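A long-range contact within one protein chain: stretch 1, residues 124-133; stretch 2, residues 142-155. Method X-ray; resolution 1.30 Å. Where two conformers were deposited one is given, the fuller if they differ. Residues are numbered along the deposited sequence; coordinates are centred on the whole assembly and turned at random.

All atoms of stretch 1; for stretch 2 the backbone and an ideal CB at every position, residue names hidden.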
# COMPACT_ATOMS: atom_id res chain seq x y z
N GLY A 124 -11.11 -22.41 -3.54
CA GLY A 124 -10.39 -22.25 -4.78
C GLY A 124 -8.95 -22.66 -4.76
O GLY A 124 -8.29 -22.53 -5.79
N GLU A 125 -8.46 -23.20 -3.64
CA GLU A 125 -7.04 -23.52 -3.51
C GLU A 125 -6.53 -24.42 -4.64
O GLU A 125 -5.46 -24.16 -5.21
CB GLU A 125 -6.76 -24.15 -2.16
CG GLU A 125 -5.31 -24.56 -2.04
CD GLU A 125 -4.92 -24.97 -0.64
OE1 GLU A 125 -4.51 -26.12 -0.47
OE2 GLU A 125 -5.01 -24.15 0.29
N LYS A 126 -7.25 -25.50 -4.97
CA LYS A 126 -6.75 -26.39 -6.01
C LYS A 126 -6.62 -25.66 -7.35
O LYS A 126 -5.59 -25.75 -8.03
CB LYS A 126 -7.65 -27.61 -6.14
CG LYS A 126 -7.26 -28.54 -7.27
CD LYS A 126 -8.36 -29.59 -7.50
CE LYS A 126 -8.06 -30.51 -8.67
NZ LYS A 126 -7.17 -31.64 -8.27
N GLU A 127 -7.66 -24.91 -7.73
CA GLU A 127 -7.62 -24.10 -8.94
C GLU A 127 -6.53 -23.03 -8.88
O GLU A 127 -5.82 -22.79 -9.86
CB GLU A 127 -8.97 -23.41 -9.12
CG GLU A 127 -9.03 -22.58 -10.37
CD GLU A 127 -10.38 -21.93 -10.59
OE1 GLU A 127 -11.33 -22.25 -9.83
OE2 GLU A 127 -10.48 -21.11 -11.52
N ALA A 128 -6.40 -22.38 -7.72
CA ALA A 128 -5.38 -21.33 -7.57
C ALA A 128 -3.97 -21.89 -7.77
O ALA A 128 -3.13 -21.27 -8.44
CB ALA A 128 -5.52 -20.68 -6.18
N LEU A 129 -3.69 -23.05 -7.17
CA LEU A 129 -2.36 -23.64 -7.31
C LEU A 129 -2.10 -24.12 -8.73
O LEU A 129 -0.98 -24.01 -9.22
CB LEU A 129 -2.16 -24.76 -6.28
CG LEU A 129 -2.09 -24.27 -4.83
CD1 LEU A 129 -2.14 -25.48 -3.91
CD2 LEU A 129 -0.80 -23.47 -4.57
N GLU A 130 -3.13 -24.60 -9.42
CA GLU A 130 -2.97 -24.94 -10.83
C GLU A 130 -2.71 -23.70 -11.69
O GLU A 130 -1.90 -23.74 -12.63
CB GLU A 130 -4.23 -25.64 -11.32
CG GLU A 130 -4.45 -27.06 -10.75
CD GLU A 130 -5.87 -27.65 -10.98
OE1 GLU A 130 -6.77 -26.97 -11.53
OE2 GLU A 130 -6.07 -28.83 -10.60
N LEU A 131 -3.35 -22.58 -11.38
CA LEU A 131 -3.11 -21.35 -12.11
C LEU A 131 -1.68 -20.87 -11.88
O LEU A 131 -0.99 -20.47 -12.83
CB LEU A 131 -4.10 -20.28 -11.65
CG LEU A 131 -3.89 -18.87 -12.18
CD1 LEU A 131 -3.95 -18.87 -13.69
CD2 LEU A 131 -4.95 -17.93 -11.60
N ILE A 132 -1.21 -20.92 -10.63
CA ILE A 132 0.19 -20.57 -10.38
C ILE A 132 1.11 -21.49 -11.17
O ILE A 132 2.10 -21.04 -11.77
CB ILE A 132 0.51 -20.61 -8.87
CG1 ILE A 132 -0.20 -19.44 -8.17
CG2 ILE A 132 2.02 -20.57 -8.63
CD1 ILE A 132 -0.26 -19.57 -6.64
N GLN A 133 0.80 -22.80 -11.19
CA GLN A 133 1.66 -23.77 -11.88
C GLN A 133 1.89 -23.40 -13.34
O GLN A 133 3.01 -23.55 -13.85
CB GLN A 133 1.03 -25.16 -11.78
CG GLN A 133 1.87 -26.27 -12.42
CD GLN A 133 3.16 -26.52 -11.67
OE1 GLN A 133 3.24 -26.30 -10.47
NE2 GLN A 133 4.18 -27.02 -12.36
N UNK A 142 6.10 -19.49 -5.81
CA UNK A 142 4.81 -18.86 -5.55
C UNK A 142 3.84 -19.80 -4.87
O UNK A 142 3.04 -19.35 -4.05
CB UNK A 142 4.20 -18.35 -6.86
N UNK A 143 3.91 -21.11 -5.16
CA UNK A 143 3.05 -22.05 -4.45
C UNK A 143 3.38 -22.08 -2.97
O UNK A 143 2.49 -22.15 -2.12
CB UNK A 143 3.18 -23.45 -5.05
N UNK A 144 4.68 -22.01 -2.63
CA UNK A 144 5.07 -21.95 -1.23
C UNK A 144 4.52 -20.70 -0.57
O UNK A 144 3.99 -20.75 0.54
CB UNK A 144 6.59 -21.99 -1.09
N UNK A 145 4.65 -19.55 -1.24
CA UNK A 145 4.10 -18.30 -0.71
C UNK A 145 2.59 -18.42 -0.52
O UNK A 145 2.05 -18.02 0.52
CB UNK A 145 4.43 -17.13 -1.64
N UNK A 146 1.89 -19.00 -1.50
CA UNK A 146 0.44 -19.18 -1.36
C UNK A 146 0.12 -19.96 -0.10
O UNK A 146 -0.75 -19.57 0.68
CB UNK A 146 -0.14 -19.90 -2.58
N UNK A 147 0.83 -21.06 0.12
CA UNK A 147 0.55 -21.91 1.27
C UNK A 147 0.89 -21.24 2.59
O UNK A 147 0.19 -21.44 3.58
CB UNK A 147 1.32 -23.22 1.15
N UNK A 148 1.93 -20.41 2.63
CA UNK A 148 2.26 -19.68 3.85
C UNK A 148 1.25 -18.58 4.11
O UNK A 148 0.87 -18.34 5.26
CB UNK A 148 3.67 -19.09 3.76
N UNK A 149 0.87 -17.84 3.07
CA UNK A 149 0.10 -16.61 3.24
C UNK A 149 -1.40 -16.89 3.34
O UNK A 149 -2.10 -16.19 4.07
CB UNK A 149 0.38 -15.65 2.08
N UNK A 150 -1.89 -17.88 2.62
CA UNK A 150 -3.34 -18.07 2.52
C UNK A 150 -4.08 -18.19 3.86
O UNK A 150 -5.18 -17.61 3.98
CB UNK A 150 -3.62 -19.33 1.69
N UNK A 151 -3.58 -18.87 4.89
CA UNK A 151 -4.37 -18.90 6.13
C UNK A 151 -4.59 -17.50 6.70
O UNK A 151 -5.67 -17.20 7.22
CB UNK A 151 -3.68 -19.78 7.17
N UNK A 152 -3.59 -16.62 6.60
CA UNK A 152 -3.74 -15.26 7.09
C UNK A 152 -4.62 -14.42 6.17
O UNK A 152 -5.45 -13.65 6.65
CB UNK A 152 -2.37 -14.60 7.24
N UNK A 153 -4.45 -14.58 4.86
CA UNK A 153 -5.23 -13.82 3.90
C UNK A 153 -6.71 -14.18 4.01
O UNK A 153 -7.59 -13.32 3.91
CB UNK A 153 -4.72 -14.07 2.48
N UNK A 154 -7.02 -15.48 4.21
CA UNK A 154 -8.41 -15.89 4.36
C UNK A 154 -9.05 -15.25 5.58
O UNK A 154 -10.18 -14.75 5.52
CB UNK A 154 -8.51 -17.41 4.46
N UNK A 155 -8.33 -15.26 6.70
CA UNK A 155 -8.87 -14.66 7.92
C UNK A 155 -9.10 -13.17 7.70
O UNK A 155 -10.14 -12.63 8.11
CB UNK A 155 -7.93 -14.89 9.10

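Stretch 2 is helical throughout and runs nearly antiparallel to helix 125-133, at 153° with the axes 10.0 Å apart at closest approach, so positions three or four apart should return to the interface.

At position 142 CA-to-CB points toward stretch 1, and the ideal CB lies 3.6 Å from Ile132 CG2. An apolar or aromatic residue would suit, provided a large one can turn aside. Tyr142 packs its CB 3.7 Å from Ile132 CG2, while the ring leads away.

Position 143 points sideways, its ideal CB 4.0 Å from Leu129 CD2, with the amide oxygen of Gln133 farther out. A leucine or methionine could cover the apolar part; a long donor could also reach the Gln133 amide oxygen. Lys143 does both: its CG lies 3.9 Å from Leu129 CD2 and its NZ donates to Gln133 OE1 at 2.9 Å.

Positions 144 and 145 point away and sideways, so the contact sets no preference; they are Lys144 and Val145.

Position 146 faces stretch 1 squarely. Its ideal CB is 4.1 Å from both Ile132 CD1 and Leu129 CD2, and a groove runs on past Ala128 to Glu125. A large apolar or aromatic side chain would fit. Tyr146, with chi1 t, sits as a knob among Glu125, Ala128, Leu129 and Ile132; its CE1 is 3.8 Å from Ala128 CB, its CD2 3.9 Å from Leu129 CD2, and its OH 3.4 Å from Glu125 CA.

Position 147 points sideways, so only a long chain could return to Leu129. Lys147 does, placing CE 3.9 Å from Leu129 CD1.

Positions 148 and 149 are out of reach and unconstrained here; they are Gln148 and Ala149.

Position 150 points toward stretch 1, its ideal CB 5.2 Å from Glu125 OE2; a small polar residue is plausible. Ser150 OG donates to Tyr146 O at 2.8 Å, and a water bridges it to the carboxylate, donating to Ser150 OG (2.7 Å) and Glu125 OE2 (2.6 Å).

Positions 151 to 153, and 155, are out of reach; they are Pro151, which lacks an amide hydrogen and lies at the kink, Phe152, Ile153 and Lys155.

Position 154 points toward stretch 1. Glu125 OE2, about 8.7 Å from its ideal CB, favours a long basic chain; arginine can span the gap, whereas lysine would fall short. Arg154 NH2 forms a salt bridge with Glu125 OE2 at 2.8 Å, near the guanidinium plane, and also donates to Tyr146 OH at 3.1 Å.

Stretch 2 (142-155) YKKVYKQASPFIRK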
# COMPACT_ATOMS: atom_id res chain seq x y z
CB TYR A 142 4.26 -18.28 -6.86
CG TYR A 142 5.25 -17.29 -7.44
CD1 TYR A 142 5.25 -15.96 -7.07
CD2 TYR A 142 6.27 -17.74 -8.33
CE1 TYR A 142 6.23 -15.08 -7.57
CE2 TYR A 142 7.23 -16.89 -8.80
CZ TYR A 142 7.20 -15.58 -8.44
OH TYR A 142 8.20 -14.77 -8.96
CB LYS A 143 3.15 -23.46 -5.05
CG LYS A 143 2.61 -23.56 -6.44
CD LYS A 143 2.79 -24.98 -6.99
CE LYS A 143 1.52 -25.56 -7.50
NZ LYS A 143 1.72 -26.93 -8.05
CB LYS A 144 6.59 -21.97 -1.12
CG LYS A 144 7.27 -23.31 -1.41
CD LYS A 144 8.78 -23.15 -1.24
CE LYS A 144 9.52 -24.42 -1.50
NZ LYS A 144 8.88 -25.50 -0.73
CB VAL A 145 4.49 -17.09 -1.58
CG1 VAL A 145 3.71 -15.84 -1.13
CG2 VAL A 145 5.97 -16.84 -1.50
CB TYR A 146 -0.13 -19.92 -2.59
CG TYR A 146 -1.63 -20.13 -2.48
CD1 TYR A 146 -2.52 -19.28 -3.14
CD2 TYR A 146 -2.16 -21.19 -1.75
CE1 TYR A 146 -3.91 -19.45 -3.02
CE2 TYR A 146 -3.54 -21.37 -1.62
CZ TYR A 146 -4.41 -20.51 -2.27
OH TYR A 146 -5.76 -20.71 -2.15
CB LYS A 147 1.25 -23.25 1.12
CG LYS A 147 0.68 -24.01 -0.04
CD LYS A 147 1.53 -25.22 -0.37
CE LYS A 147 1.09 -25.86 -1.68
NZ LYS A 147 1.94 -27.03 -2.04
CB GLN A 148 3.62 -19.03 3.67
CG GLN A 148 4.79 -19.94 3.69
CD GLN A 148 6.05 -19.19 3.36
OE1 GLN A 148 6.22 -18.73 2.23
NE2 GLN A 148 6.90 -19.00 4.35
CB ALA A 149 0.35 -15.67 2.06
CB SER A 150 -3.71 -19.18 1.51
OG SER A 150 -3.16 -20.42 1.89
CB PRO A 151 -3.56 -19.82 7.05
CG PRO A 151 -2.71 -20.65 6.10
CD PRO A 151 -2.36 -19.70 5.00
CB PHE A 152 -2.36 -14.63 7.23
CG PHE A 152 -1.50 -15.35 8.22
CD1 PHE A 152 -1.59 -15.05 9.58
CD2 PHE A 152 -0.65 -16.38 7.81
CE1 PHE A 152 -0.80 -15.73 10.50
CE2 PHE A 152 0.12 -17.06 8.71
CZ PHE A 152 0.03 -16.75 10.07
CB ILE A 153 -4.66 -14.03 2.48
CG1 ILE A 153 -3.36 -13.21 2.34
CG2 ILE A 153 -5.65 -13.64 1.40
CD1 ILE A 153 -2.57 -13.48 1.09
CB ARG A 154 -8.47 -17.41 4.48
CG ARG A 154 -8.14 -18.07 3.13
CD ARG A 154 -7.78 -19.54 3.34
NE ARG A 154 -7.25 -20.09 2.08
CZ ARG A 154 -6.82 -21.33 1.94
NH1 ARG A 154 -6.84 -22.16 2.97
NH2 ARG A 154 -6.35 -21.75 0.76
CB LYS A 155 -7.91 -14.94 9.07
CG LYS A 155 -8.23 -14.26 10.37
CD LYS A 155 -7.26 -14.74 11.43
CE LYS A 155 -7.47 -14.06 12.76
NZ LYS A 155 -6.44 -14.46 13.77
O HOH W 1 -3.06 -23.08 1.67
O HOH W 2 -6.27 -24.97 2.66
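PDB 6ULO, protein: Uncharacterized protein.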